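PDB 1F8F: benzyl alcohol dehydrogenase from Acinetobacter calcoaceticus, which catalyses the NAD-dependent oxidation of benzyl alcohol to the aldehyde, as a zinc-containing alcohol dehydrogenase with a Rossmann-fold coenzyme domain. Local coordinates for residues G64-S68 against L168-G174; G84-S90 against N155-K161; L204-A209 against F337-L342. All blocks are in the same frame, centred on the assembly; numbering follows the deposited sequence.

Interaction 1 of 3, residues G64-S68 against L168-G174; sequences GHEGS and LGPLGCG. With ZN (zinc ion), chain B.
His65 and Cys173 meet at a zinc ion, a clear case of a metal site assembled from chain segments far apart in sequence. His65 NE2 and Cys173 SG each lie 2.2 Å from the zinc, and Cys44 is a third protein ligand. A chi1 of 68° tucks the imidazole back over its own backbone with NE2 turned to the metal; Cys173 SG stands at the ring edge, close to its plane.

Beside the metal, the extended side chain of Glu66 crosses Pro170 at about a right angle and places OE2 3.1 Å from Gly174 N. This bond is nearly straight, 169° at the hydrogen, and reaches OE2 on its anti side, tilted out of the carboxylate plane. OE1 forms a salt bridge with Lys365. Gly169 CA lies 3.0 Å from Glu66 O in a CA-H...O contact. Water 1 joins His65 O to Gly172 O, and water 2 joins Gly169 N to Ser68 OG, itself hydrogen-bonded to Ile165 O.

Because Gly174 begins helix 174-186 and Cys173 is its N-cap residue, the buried carboxylate grips the helix start directly after a zinc ligand. This is consistent with a second-shell role for Glu66, whose charge, shared with Lys365, may influence the field at the metal.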
ATOM      1  N   GLY A  64     -36.997   0.554   2.404  1.00 28.45           N
ATOM      2  CA  GLY A  64     -36.475  -0.806   2.229  1.00 25.26           C
ATOM      3  C   GLY A  64     -35.215  -0.682   1.353  1.00 28.16           C
ATOM      4  O   GLY A  64     -35.237  -0.038   0.310  1.00 26.90           O
ATOM      5  N   HIS A  65     -34.084  -1.222   1.806  1.00 27.82           N
ATOM      6  CA  HIS A  65     -32.864  -1.063   1.033  1.00 28.92           C
ATOM      7  C   HIS A  65     -31.995  -2.311   1.201  1.00 27.52           C
ATOM      8  O   HIS A  65     -30.794  -2.245   0.988  1.00 26.07           O
ATOM      9  CB  HIS A  65     -32.126   0.224   1.328  1.00 29.57           C
ATOM     10  CG  HIS A  65     -31.512   0.367   2.677  1.00 29.90           C
ATOM     11  ND1 HIS A  65     -32.283   0.735   3.768  1.00 31.07           N
ATOM     12  CD2 HIS A  65     -30.240   0.244   3.109  1.00 29.88           C
ATOM     13  CE1 HIS A  65     -31.512   0.818   4.851  1.00 31.11           C
ATOM     14  NE2 HIS A  65     -30.262   0.511   4.483  1.00 35.42           N
ATOM     15  N   GLU A  66     -32.646  -3.359   1.728  1.00 27.30           N
ATOM     16  CA  GLU A  66     -31.887  -4.619   1.858  1.00 28.18           C
ATOM     17  C   GLU A  66     -32.592  -5.788   1.178  1.00 26.20           C
ATOM     18  O   GLU A  66     -32.759  -6.872   1.758  1.00 24.14           O
ATOM     19  CB  GLU A  66     -31.549  -4.907   3.314  1.00 27.87           C
ATOM     20  CG  GLU A  66     -30.597  -3.895   3.981  1.00 28.51           C
ATOM     21  CD  GLU A  66     -30.242  -4.273   5.404  1.00 29.88           C
ATOM     22  OE1 GLU A  66     -30.890  -5.064   6.099  1.00 28.50           O
ATOM     23  OE2 GLU A  66     -29.204  -3.796   5.920  1.00 33.59           O
ATOM     24  N   GLY A  67     -32.941  -5.712  -0.110  1.00 26.04           N
ATOM     25  CA  GLY A  67     -33.743  -6.714  -0.784  1.00 21.31           C
ATOM     26  C   GLY A  67     -33.043  -7.876  -1.403  1.00 22.83           C
ATOM     27  O   GLY A  67     -31.856  -7.797  -1.712  1.00 20.27           O
ATOM     28  N   SER A  68     -33.755  -8.981  -1.541  1.00 21.99           N
ATOM     29  CA  SER A  68     -33.291 -10.159  -2.242  1.00 24.49           C
ATOM     30  C   SER A  68     -34.542 -10.701  -2.974  1.00 28.34           C
ATOM     31  O   SER A  68     -35.677 -10.457  -2.488  1.00 24.75           O
ATOM     32  CB  SER A  68     -32.594 -11.160  -1.381  1.00 22.97           C
ATOM     33  OG  SER A  68     -33.347 -11.726  -0.338  1.00 23.44           O
ATOM     34  N   LEU A 168     -30.353 -13.511   2.401  1.00 28.06           N
ATOM     35  CA  LEU A 168     -29.259 -12.656   1.889  1.00 28.17           C
ATOM     36  C   LEU A 168     -29.418 -11.194   1.620  1.00 26.17           C
ATOM     37  O   LEU A 168     -28.421 -10.435   1.495  1.00 26.39           O
ATOM     38  CB  LEU A 168     -28.753 -13.253   0.557  1.00 28.36           C
ATOM     39  CG  LEU A 168     -28.342 -14.729   0.644  1.00 31.50           C
ATOM     40  CD1 LEU A 168     -27.833 -15.128  -0.725  1.00 31.78           C
ATOM     41  CD2 LEU A 168     -27.259 -15.000   1.703  1.00 30.45           C
ATOM     42  N   GLY A 169     -30.641 -10.627   1.611  1.00 25.25           N
ATOM     43  CA  GLY A 169     -30.845  -9.193   1.475  1.00 22.46           C
ATOM     44  C   GLY A 169     -29.915  -8.320   2.295  1.00 24.50           C
ATOM     45  O   GLY A 169     -29.337  -7.291   1.854  1.00 24.51           O
ATOM     46  N   PRO A 170     -29.804  -8.560   3.600  1.00 23.18           N
ATOM     47  CA  PRO A 170     -28.998  -7.754   4.517  1.00 21.57           C
ATOM     48  C   PRO A 170     -27.554  -7.605   4.112  1.00 23.23           C
ATOM     49  O   PRO A 170     -26.854  -6.638   4.449  1.00 19.44           O
ATOM     50  CB  PRO A 170     -29.143  -8.511   5.853  1.00 21.92           C
ATOM     51  CG  PRO A 170     -30.541  -9.090   5.741  1.00 21.73           C
ATOM     52  CD  PRO A 170     -30.542  -9.637   4.323  1.00 20.51           C
ATOM     53  N   LEU A 171     -27.019  -8.491   3.264  1.00 23.10           N
ATOM     54  CA  LEU A 171     -25.681  -8.378   2.726  1.00 23.47           C
ATOM     55  C   LEU A 171     -25.593  -7.133   1.853  1.00 23.66           C
ATOM     56  O   LEU A 171     -24.494  -6.609   1.648  1.00 22.28           O
ATOM     57  CB  LEU A 171     -25.199  -9.611   1.946  1.00 22.74           C
ATOM     58  CG  LEU A 171     -25.055 -10.951   2.688  1.00 23.45           C
ATOM     59  CD1 LEU A 171     -24.816 -12.087   1.695  1.00 25.32           C
ATOM     60  CD2 LEU A 171     -23.919 -10.914   3.641  1.00 22.86           C
ATOM     61  N   GLY A 172     -26.675  -6.640   1.249  1.00 25.12           N
ATOM     62  CA  GLY A 172     -26.567  -5.400   0.419  1.00 25.53           C
ATOM     63  C   GLY A 172     -26.356  -4.112   1.226  1.00 27.22           C
ATOM     64  O   GLY A 172     -26.296  -3.014   0.634  1.00 23.26           O
ATOM     65  N   CYS A 173     -26.314  -4.146   2.564  1.00 24.83           N
ATOM     66  CA  CYS A 173     -26.076  -2.997   3.377  1.00 27.58           C
ATOM     67  C   CYS A 173     -25.377  -3.288   4.709  1.00 27.44           C
ATOM     68  O   CYS A 173     -24.161  -3.114   4.795  1.00 28.81           O
ATOM     69  CB  CYS A 173     -27.303  -2.153   3.769  1.00 27.71           C
ATOM     70  SG  CYS A 173     -26.856  -0.597   4.614  1.00 26.92           S
ATOM     71  N   GLY A 174     -26.130  -3.547   5.786  1.00 27.52           N
ATOM     72  CA  GLY A 174     -25.469  -3.680   7.102  1.00 25.94           C
ATOM     73  C   GLY A 174     -24.362  -4.721   7.269  1.00 26.72           C
ATOM     74  O   GLY A 174     -23.371  -4.446   7.992  1.00 26.03           O
TER
HETATM   75 ZN    ZN B 372     -28.418   0.394   5.736  1.00 42.42          ZN
HETATM   76  O   HOH W   1     -28.212  -0.836  -0.077  1.00 17.94           O
HETATM   77  O   HOH W   2     -33.489 -10.769   2.220  1.00 25.57           O

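Interaction 2 of 3, residues G84-S90 against N155-K161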
ATOM      1  N   GLY A  84     -34.771 -15.253 -13.828  1.00 47.87           N
ATOM      2  CA  GLY A  84     -34.571 -16.439 -12.977  1.00 47.08           C
ATOM      3  C   GLY A  84     -33.352 -16.396 -12.077  1.00 46.89           C
ATOM      4  O   GLY A  84     -33.287 -17.195 -11.115  1.00 46.52           O
ATOM      5  N   ASP A  85     -32.339 -15.558 -12.326  1.00 43.45           N
ATOM      6  CA  ASP A  85     -31.231 -15.469 -11.373  1.00 41.40           C
ATOM      7  C   ASP A  85     -31.783 -14.989 -10.025  1.00 37.68           C
ATOM      8  O   ASP A  85     -32.776 -14.273  -9.954  1.00 37.14           O
ATOM      9  CB  ASP A  85     -30.150 -14.503 -11.855  1.00 44.30           C
ATOM     10  CG  ASP A  85     -29.327 -15.001 -13.028  1.00 47.11           C
ATOM     11  OD1 ASP A  85     -29.187 -16.231 -13.216  1.00 49.14           O
ATOM     12  OD2 ASP A  85     -28.761 -14.215 -13.820  1.00 47.68           O
ATOM     13  N   HIS A  86     -31.173 -15.406  -8.961  1.00 36.65           N
ATOM     14  CA  HIS A  86     -31.348 -15.048  -7.570  1.00 37.40           C
ATOM     15  C   HIS A  86     -30.410 -13.863  -7.286  1.00 35.66           C
ATOM     16  O   HIS A  86     -29.210 -14.027  -7.606  1.00 38.34           O
ATOM     17  CB  HIS A  86     -30.882 -16.188  -6.656  1.00 38.61           C
ATOM     18  CG  HIS A  86     -31.852 -17.337  -6.596  1.00 42.49           C
ATOM     19  ND1 HIS A  86     -31.921 -18.193  -5.511  1.00 42.06           N
ATOM     20  CD2 HIS A  86     -32.824 -17.747  -7.466  1.00 41.90           C
ATOM     21  CE1 HIS A  86     -32.873 -19.089  -5.738  1.00 43.20           C
ATOM     22  NE2 HIS A  86     -33.445 -18.836  -6.911  1.00 42.40           N
ATOM     23  N   VAL A  87     -30.837 -12.747  -6.744  1.00 31.39           N
ATOM     24  CA  VAL A  87     -30.023 -11.574  -6.539  1.00 29.09           C
ATOM     25  C   VAL A  87     -30.188 -10.865  -5.186  1.00 30.58           C
ATOM     26  O   VAL A  87     -31.153 -10.958  -4.407  1.00 27.89           O
ATOM     27  CB  VAL A  87     -30.310 -10.503  -7.636  1.00 28.74           C
ATOM     28  CG1 VAL A  87     -29.848 -10.891  -9.059  1.00 26.87           C
ATOM     29  CG2 VAL A  87     -31.819 -10.240  -7.711  1.00 25.87           C
ATOM     30  N   VAL A  88     -29.097 -10.109  -4.915  1.00 26.17           N
ATOM     31  CA  VAL A  88     -29.040  -9.227  -3.725  1.00 22.42           C
ATOM     32  C   VAL A  88     -28.977  -7.782  -4.212  1.00 20.25           C
ATOM     33  O   VAL A  88     -28.269  -7.523  -5.202  1.00 18.98           O
ATOM     34  CB  VAL A  88     -27.863  -9.660  -2.836  1.00 21.72           C
ATOM     35  CG1 VAL A  88     -27.672  -8.561  -1.768  1.00 19.87           C
ATOM     36  CG2 VAL A  88     -28.124 -10.991  -2.123  1.00 22.13           C
ATOM     37  N   LEU A  89     -29.751  -6.824  -3.845  1.00 19.11           N
ATOM     38  CA  LEU A  89     -29.807  -5.472  -4.349  1.00 20.57           C
ATOM     39  C   LEU A  89     -29.088  -4.582  -3.321  1.00 25.23           C
ATOM     40  O   LEU A  89     -29.480  -4.452  -2.173  1.00 23.71           O
ATOM     41  CB  LEU A  89     -31.251  -4.956  -4.302  1.00 21.93           C
ATOM     42  CG  LEU A  89     -32.302  -5.876  -4.912  1.00 21.91           C
ATOM     43  CD1 LEU A  89     -33.607  -5.092  -5.160  1.00 23.21           C
ATOM     44  CD2 LEU A  89     -31.835  -6.437  -6.268  1.00 23.07           C
ATOM     45  N   SER A  90     -27.985  -4.030  -3.754  1.00 22.95           N
ATOM     46  CA  SER A  90     -27.052  -3.239  -3.007  1.00 22.36           C
ATOM     47  C   SER A  90     -27.336  -1.758  -3.236  1.00 23.25           C
ATOM     48  O   SER A  90     -28.336  -1.443  -3.890  1.00 20.76           O
ATOM     49  CB  SER A  90     -25.608  -3.584  -3.441  1.00 25.52           C
ATOM     50  OG  SER A  90     -24.590  -3.080  -2.615  1.00 26.71           O
ATOM     51  N   ASN A 155     -26.232  -2.378  -9.635  1.00 28.48           N
ATOM     52  CA  ASN A 155     -26.534  -2.646  -8.223  1.00 26.76           C
ATOM     53  C   ASN A 155     -27.239  -3.998  -8.079  1.00 25.88           C
ATOM     54  O   ASN A 155     -27.689  -4.236  -6.952  1.00 25.01           O
ATOM     55  CB  ASN A 155     -27.242  -1.554  -7.467  1.00 25.72           C
ATOM     56  CG  ASN A 155     -28.623  -1.074  -7.869  1.00 27.27           C
ATOM     57  OD1 ASN A 155     -28.893  -0.745  -9.034  1.00 25.22           O
ATOM     58  ND2 ASN A 155     -29.454  -1.004  -6.850  1.00 23.25           N
ATOM     59  N   THR A 156     -27.293  -4.869  -9.063  1.00 24.77           N
ATOM     60  CA  THR A 156     -27.978  -6.155  -8.889  1.00 25.85           C
ATOM     61  C   THR A 156     -26.945  -7.257  -8.941  1.00 27.93           C
ATOM     62  O   THR A 156     -26.338  -7.547  -9.965  1.00 29.71           O
ATOM     63  CB  THR A 156     -29.100  -6.285  -9.921  1.00 24.54           C
ATOM     64  OG1 THR A 156     -29.938  -5.115  -9.838  1.00 25.06           O
ATOM     65  CG2 THR A 156     -30.057  -7.455  -9.714  1.00 26.83           C
ATOM     66  N   VAL A 157     -26.676  -7.944  -7.849  1.00 26.01           N
ATOM     67  CA  VAL A 157     -25.692  -8.937  -7.602  1.00 26.06           C
ATOM     68  C   VAL A 157     -26.208 -10.374  -7.575  1.00 28.91           C
ATOM     69  O   VAL A 157     -26.833 -10.918  -6.680  1.00 29.46           O
ATOM     70  CB  VAL A 157     -24.874  -8.736  -6.319  1.00 24.02           C
ATOM     71  CG1 VAL A 157     -23.604  -9.527  -6.247  1.00 21.20           C
ATOM     72  CG2 VAL A 157     -24.533  -7.264  -6.065  1.00 22.56           C
ATOM     73  N   LYS A 158     -25.788 -11.110  -8.621  1.00 32.11           N
ATOM     74  CA  LYS A 158     -26.130 -12.520  -8.788  1.00 34.80           C
ATOM     75  C   LYS A 158     -25.504 -13.366  -7.683  1.00 34.17           C
ATOM     76  O   LYS A 158     -24.298 -13.261  -7.446  1.00 33.36           O
ATOM     77  CB  LYS A 158     -25.752 -13.064 -10.163  1.00 36.59           C
ATOM     78  CG  LYS A 158     -25.863 -14.575 -10.325  1.00 41.56           C
ATOM     79  CD  LYS A 158     -26.111 -14.935 -11.793  1.00 43.93           C
ATOM     80  CE  LYS A 158     -25.418 -16.231 -12.181  1.00 45.69           C
ATOM     81  NZ  LYS A 158     -25.639 -16.533 -13.644  1.00 47.37           N
ATOM     82  N   VAL A 159     -26.308 -14.190  -7.011  1.00 32.38           N
ATOM     83  CA  VAL A 159     -25.750 -15.117  -6.030  1.00 33.38           C
ATOM     84  C   VAL A 159     -26.285 -16.526  -6.312  1.00 35.96           C
ATOM     85  O   VAL A 159     -27.220 -16.767  -7.079  1.00 36.54           O
ATOM     86  CB  VAL A 159     -25.988 -14.758  -4.555  1.00 32.38           C
ATOM     87  CG1 VAL A 159     -25.472 -13.408  -4.123  1.00 30.17           C
ATOM     88  CG2 VAL A 159     -27.483 -14.854  -4.239  1.00 31.86           C
ATOM     89  N   THR A 160     -25.661 -17.471  -5.624  1.00 37.42           N
ATOM     90  CA  THR A 160     -25.938 -18.887  -5.799  1.00 42.18           C
ATOM     91  C   THR A 160     -27.342 -19.312  -5.439  1.00 43.91           C
ATOM     92  O   THR A 160     -27.882 -18.819  -4.450  1.00 44.47           O
ATOM     93  CB  THR A 160     -24.944 -19.722  -4.965  1.00 42.44           C
ATOM     94  OG1 THR A 160     -25.103 -21.086  -5.306  1.00 43.95           O
ATOM     95  CG2 THR A 160     -25.094 -19.603  -3.466  1.00 44.16           C
ATOM     96  N   LYS A 161     -27.915 -20.293  -6.128  1.00 45.37           N
ATOM     97  CA  LYS A 161     -29.235 -20.808  -5.786  1.00 45.92           C
ATOM     98  C   LYS A 161     -29.165 -21.851  -4.677  1.00 43.76           C
ATOM     99  O   LYS A 161     -30.189 -22.344  -4.193  1.00 41.02           O
ATOM    100  CB  LYS A 161     -29.908 -21.456  -7.001  1.00 48.29           C
ATOM    101  CG  LYS A 161     -30.306 -20.484  -8.099  1.00 51.56           C
ATOM    102  CD  LYS A 161     -31.058 -21.169  -9.223  1.00 52.44           C
ATOM    103  CE  LYS A 161     -31.199 -20.354 -10.496  1.00 54.65           C
ATOM    104  NZ  LYS A 161     -32.024 -19.116 -10.325  1.00 54.91           N
TER
HETATM  105  O   HOH W   3     -26.923 -15.004 -15.614  1.00 53.03           O
HETATM  106  O   HOH W   4     -30.228 -17.943  -3.577  1.00 30.60           O
HETATM  107  O   HOH W   5     -28.943 -17.151  -9.399  1.00 48.10           O
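Antiparallel pairing of strands 86-89 and 156-159 extends the mixed sheet of the GroES-like domain, the catalytic domain of zinc alcohol dehydrogenases. Val88 and Val157 form a hydrogen-bonded pair, with Val88 N 3.0 Å from Val157 O and Val157 N 3.1 Å from Val88 O. Just beyond strand 86-89 and just before strand 156-159, Ser90 N donates to Asn155 O. A chi1 of 62° folds the Asn155 amide back beside its own backbone, where ND2 reaches Ser90 O from above the carbonyl plane and OD1 accepts from Arg152 N.

Val87 and Leu89 share one face with Thr156, whose CG2 packs 3.5 Å from Val87 CG1 and also touches Leu89 CD2. On the face of Val88 and Val157, Val88 CG2 also meets CG1 of Val159, and Ile325 and Pro326 of helix 321-333 lie against Val157.

Polar chains finish the other end. Asp85 OD1 and Lys158 NZ make a salt bridge at 3.6 Å, while water 3 links Asp85 OD2 to the same ammonium; OD2 also accepts from Gln82 N. Water 4 lies in the His86 ring plane and bridges ND1 to Thr160 O. Lys161 crosses this imidazole at about a right angle, its CG centred over one face 3.6 Å from the centroid in a CH-pi contact.

Interaction 3 of 3, residues L204-A209 against F337-L342; sequences LSALLA and FPFDQL
Helix 201-213 presents Leu204, Ser205 and Leu208 to residues 337-342, where an inverse gamma turn centred on Pro338 leads into the short 3-10 segment 339-342. The helix belongs to the Rossmann fold and follows what appears to be its glycine-rich turn, while the facing segment connects helix 321-333 to strand 343-347 of the mixed sheet. No hydrogen bond crosses the interface, which illustrates how mainly apolar packing can join a helix to an irregular segment.

Leu208 stands at the centre. Its CB lies 3.8 Å from Phe337 CD1, oblique to the ring, and its CD1 reaches 3.9 Å to Pro338 CD while also meeting the backbone where Pro338 passes into Phe339. Phe337 has CG anti to the backbone N (chi1 175°), swinging the ring back to the helix: Ser205 O and Ala209 N lie at its edge, near the ring plane. Ile175 of helix 174-186 and Leu331 of helix 321-333 also pack against Phe337.

The second apolar group is formed by Leu342. One branch, CD1, comes 3.9 Å from Ser205 OG, a hydroxyl already hydrogen-bonded to Ala201 O within its own helix. The other branch crosses Leu204 at a slant, with Leu342 CD2 3.7 Å from Leu204 CD1.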
ATOM      1  N   LEU A 204     -21.245  -6.550  15.003  1.00 22.55           N
ATOM      2  CA  LEU A 204     -21.115  -8.001  15.125  1.00 23.07           C
ATOM      3  C   LEU A 204     -20.745  -8.563  13.783  1.00 24.21           C
ATOM      4  O   LEU A 204     -19.989  -9.513  13.776  1.00 24.04           O
ATOM      5  CB  LEU A 204     -22.370  -8.618  15.755  1.00 24.04           C
ATOM      6  CG  LEU A 204     -22.722  -8.464  17.212  1.00 22.99           C
ATOM      7  CD1 LEU A 204     -23.969  -9.349  17.565  1.00 22.66           C
ATOM      8  CD2 LEU A 204     -21.609  -8.923  18.151  1.00 24.15           C
ATOM      9  N   SER A 205     -21.142  -7.926  12.649  1.00 25.55           N
ATOM     10  CA  SER A 205     -20.642  -8.335  11.350  1.00 23.84           C
ATOM     11  C   SER A 205     -19.125  -8.103  11.293  1.00 23.18           C
ATOM     12  O   SER A 205     -18.319  -8.965  10.896  1.00 24.12           O
ATOM     13  CB  SER A 205     -21.335  -7.615  10.188  1.00 25.06           C
ATOM     14  OG  SER A 205     -22.708  -7.921  10.053  1.00 26.99           O
ATOM     15  N   ALA A 206     -18.666  -6.978  11.781  1.00 21.52           N
ATOM     16  CA  ALA A 206     -17.233  -6.616  11.818  1.00 22.20           C
ATOM     17  C   ALA A 206     -16.472  -7.562  12.721  1.00 23.15           C
ATOM     18  O   ALA A 206     -15.306  -7.840  12.443  1.00 19.81           O
ATOM     19  CB  ALA A 206     -17.048  -5.156  12.302  1.00 20.02           C
ATOM     20  N   LEU A 207     -17.137  -7.914  13.862  1.00 23.58           N
ATOM     21  CA  LEU A 207     -16.462  -8.830  14.784  1.00 24.22           C
ATOM     22  C   LEU A 207     -16.230 -10.191  14.088  1.00 22.30           C
ATOM     23  O   LEU A 207     -15.124 -10.704  14.171  1.00 19.28           O
ATOM     24  CB  LEU A 207     -17.223  -9.022  16.087  1.00 25.92           C
ATOM     25  CG  LEU A 207     -16.585 -10.074  17.017  1.00 28.91           C
ATOM     26  CD1 LEU A 207     -16.551  -9.460  18.404  1.00 30.04           C
ATOM     27  CD2 LEU A 207     -17.310 -11.406  16.909  1.00 25.43           C
ATOM     28  N   LEU A 208     -17.234 -10.728  13.408  1.00 22.22           N
ATOM     29  CA  LEU A 208     -17.124 -11.958  12.646  1.00 22.14           C
ATOM     30  C   LEU A 208     -16.040 -11.840  11.548  1.00 22.42           C
ATOM     31  O   LEU A 208     -15.238 -12.754  11.353  1.00 23.95           O
ATOM     32  CB  LEU A 208     -18.445 -12.388  11.974  1.00 20.17           C
ATOM     33  CG  LEU A 208     -19.594 -12.848  12.885  1.00 16.70           C
ATOM     34  CD1 LEU A 208     -20.785 -13.307  12.058  1.00 15.20           C
ATOM     35  CD2 LEU A 208     -19.160 -13.977  13.810  1.00 16.94           C
ATOM     36  N   ALA A 209     -15.857 -10.730  10.874  1.00 21.87           N
ATOM     37  CA  ALA A 209     -14.835 -10.519   9.865  1.00 23.25           C
ATOM     38  C   ALA A 209     -13.436 -10.401  10.436  1.00 22.80           C
ATOM     39  O   ALA A 209     -12.510 -10.833   9.761  1.00 21.51           O
ATOM     40  CB  ALA A 209     -15.130  -9.282   9.005  1.00 21.02           C
ATOM     41  N   PHE A 337     -18.438 -17.680   8.451  1.00 24.74           N
ATOM     42  CA  PHE A 337     -18.989 -16.328   8.716  1.00 23.88           C
ATOM     43  C   PHE A 337     -20.476 -16.478   8.926  1.00 24.50           C
ATOM     44  O   PHE A 337     -21.267 -16.419   7.962  1.00 21.84           O
ATOM     45  CB  PHE A 337     -18.596 -15.457   7.511  1.00 22.53           C
ATOM     46  CG  PHE A 337     -19.122 -14.077   7.457  1.00 20.15           C
ATOM     47  CD1 PHE A 337     -18.593 -13.098   8.285  1.00 19.69           C
ATOM     48  CD2 PHE A 337     -20.171 -13.772   6.611  1.00 19.42           C
ATOM     49  CE1 PHE A 337     -19.104 -11.801   8.242  1.00 21.07           C
ATOM     50  CE2 PHE A 337     -20.650 -12.466   6.576  1.00 19.85           C
ATOM     51  CZ  PHE A 337     -20.129 -11.474   7.373  1.00 21.50           C
ATOM     52  N   PRO A 338     -20.839 -16.851  10.161  1.00 26.30           N
ATOM     53  CA  PRO A 338     -22.228 -17.197  10.470  1.00 24.73           C
ATOM     54  C   PRO A 338     -23.104 -16.025  10.787  1.00 24.10           C
ATOM     55  O   PRO A 338     -23.714 -15.944  11.843  1.00 23.53           O
ATOM     56  CB  PRO A 338     -21.986 -18.228  11.579  1.00 26.20           C
ATOM     57  CG  PRO A 338     -20.844 -17.664  12.369  1.00 24.99           C
ATOM     58  CD  PRO A 338     -19.952 -17.063  11.331  1.00 23.94           C
ATOM     59  N   PHE A 339     -23.328 -15.097   9.849  1.00 26.09           N
ATOM     60  CA  PHE A 339     -24.151 -13.910  10.008  1.00 26.45           C
ATOM     61  C   PHE A 339     -25.620 -14.283  10.167  1.00 25.70           C
ATOM     62  O   PHE A 339     -26.346 -13.440  10.674  1.00 24.23           O
ATOM     63  CB  PHE A 339     -24.044 -12.861   8.876  1.00 25.58           C
ATOM     64  CG  PHE A 339     -24.799 -13.289   7.643  1.00 27.13           C
ATOM     65  CD1 PHE A 339     -24.247 -14.250   6.795  1.00 28.68           C
ATOM     66  CD2 PHE A 339     -26.059 -12.820   7.361  1.00 26.18           C
ATOM     67  CE1 PHE A 339     -24.879 -14.719   5.670  1.00 27.97           C
ATOM     68  CE2 PHE A 339     -26.745 -13.292   6.253  1.00 28.14           C
ATOM     69  CZ  PHE A 339     -26.152 -14.219   5.403  1.00 29.34           C
ATOM     70  N   ASP A 340     -26.070 -15.470   9.762  1.00 25.76           N
ATOM     71  CA  ASP A 340     -27.419 -15.922  10.026  1.00 28.38           C
ATOM     72  C   ASP A 340     -27.778 -15.903  11.517  1.00 27.97           C
ATOM     73  O   ASP A 340     -28.953 -15.955  11.883  1.00 25.65           O
ATOM     74  CB  ASP A 340     -27.699 -17.328   9.503  1.00 30.67           C
ATOM     75  CG  ASP A 340     -26.894 -18.460  10.068  1.00 31.72           C
ATOM     76  OD1 ASP A 340     -25.786 -18.314  10.612  1.00 32.07           O
ATOM     77  OD2 ASP A 340     -27.411 -19.592  10.012  1.00 34.89           O
ATOM     78  N   GLN A 341     -26.829 -15.840  12.442  1.00 29.22           N
ATOM     79  CA  GLN A 341     -27.161 -15.744  13.858  1.00 30.80           C
ATOM     80  C   GLN A 341     -27.642 -14.368  14.295  1.00 29.07           C
ATOM     81  O   GLN A 341     -28.083 -14.329  15.435  1.00 24.48           O
ATOM     82  CB  GLN A 341     -26.040 -16.194  14.802  1.00 33.34           C
ATOM     83  CG  GLN A 341     -25.536 -17.521  14.278  1.00 38.91           C
ATOM     84  CD  GLN A 341     -25.416 -18.632  15.252  1.00 44.13           C
ATOM     85  OE1 GLN A 341     -26.449 -18.981  15.874  1.00 45.55           O
ATOM     86  NE2 GLN A 341     -24.159 -19.129  15.299  1.00 46.53           N
ATOM     87  N   LEU A 342     -27.611 -13.341  13.450  1.00 28.62           N
ATOM     88  CA  LEU A 342     -28.150 -12.042  13.865  1.00 29.29           C
ATOM     89  C   LEU A 342     -29.615 -11.881  13.448  1.00 30.38           C
ATOM     90  O   LEU A 342     -30.267 -10.833  13.657  1.00 31.49           O
ATOM     91  CB  LEU A 342     -27.297 -10.971  13.162  1.00 28.77           C
ATOM     92  CG  LEU A 342     -25.786 -11.163  13.195  1.00 31.96           C
ATOM     93  CD1 LEU A 342     -25.012 -10.078  12.421  1.00 30.75           C
ATOM     94  CD2 LEU A 342     -25.240 -11.162  14.623  1.00 29.03           C
TER

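The three contacts show how a zinc-site contact is flanked by contacts in the sheet and beside the coenzyme-binding domain. Interaction 1 holds the zinc ligands His65 and Cys173, and the side chain of Cys173 also lies about 4 Å from NAD. Interaction 2, its centre 11 Å away, is joined to it through the shared sheet: Gly67 O is 3.2 Å from Leu89 N, and Leu168 CB packs 3.6 Å from Val88 CG2. The same Leu168 reaches interaction 3 through the 337-342 segment, its CD2 3.9 Å from Phe339 CZ. Ser205 of that contact stands about 8 Å, side chain to ligand, from NAD. Interactions 2 and 3 do not touch, their nearest atoms being about 8 Å apart, so 168-174 connects them.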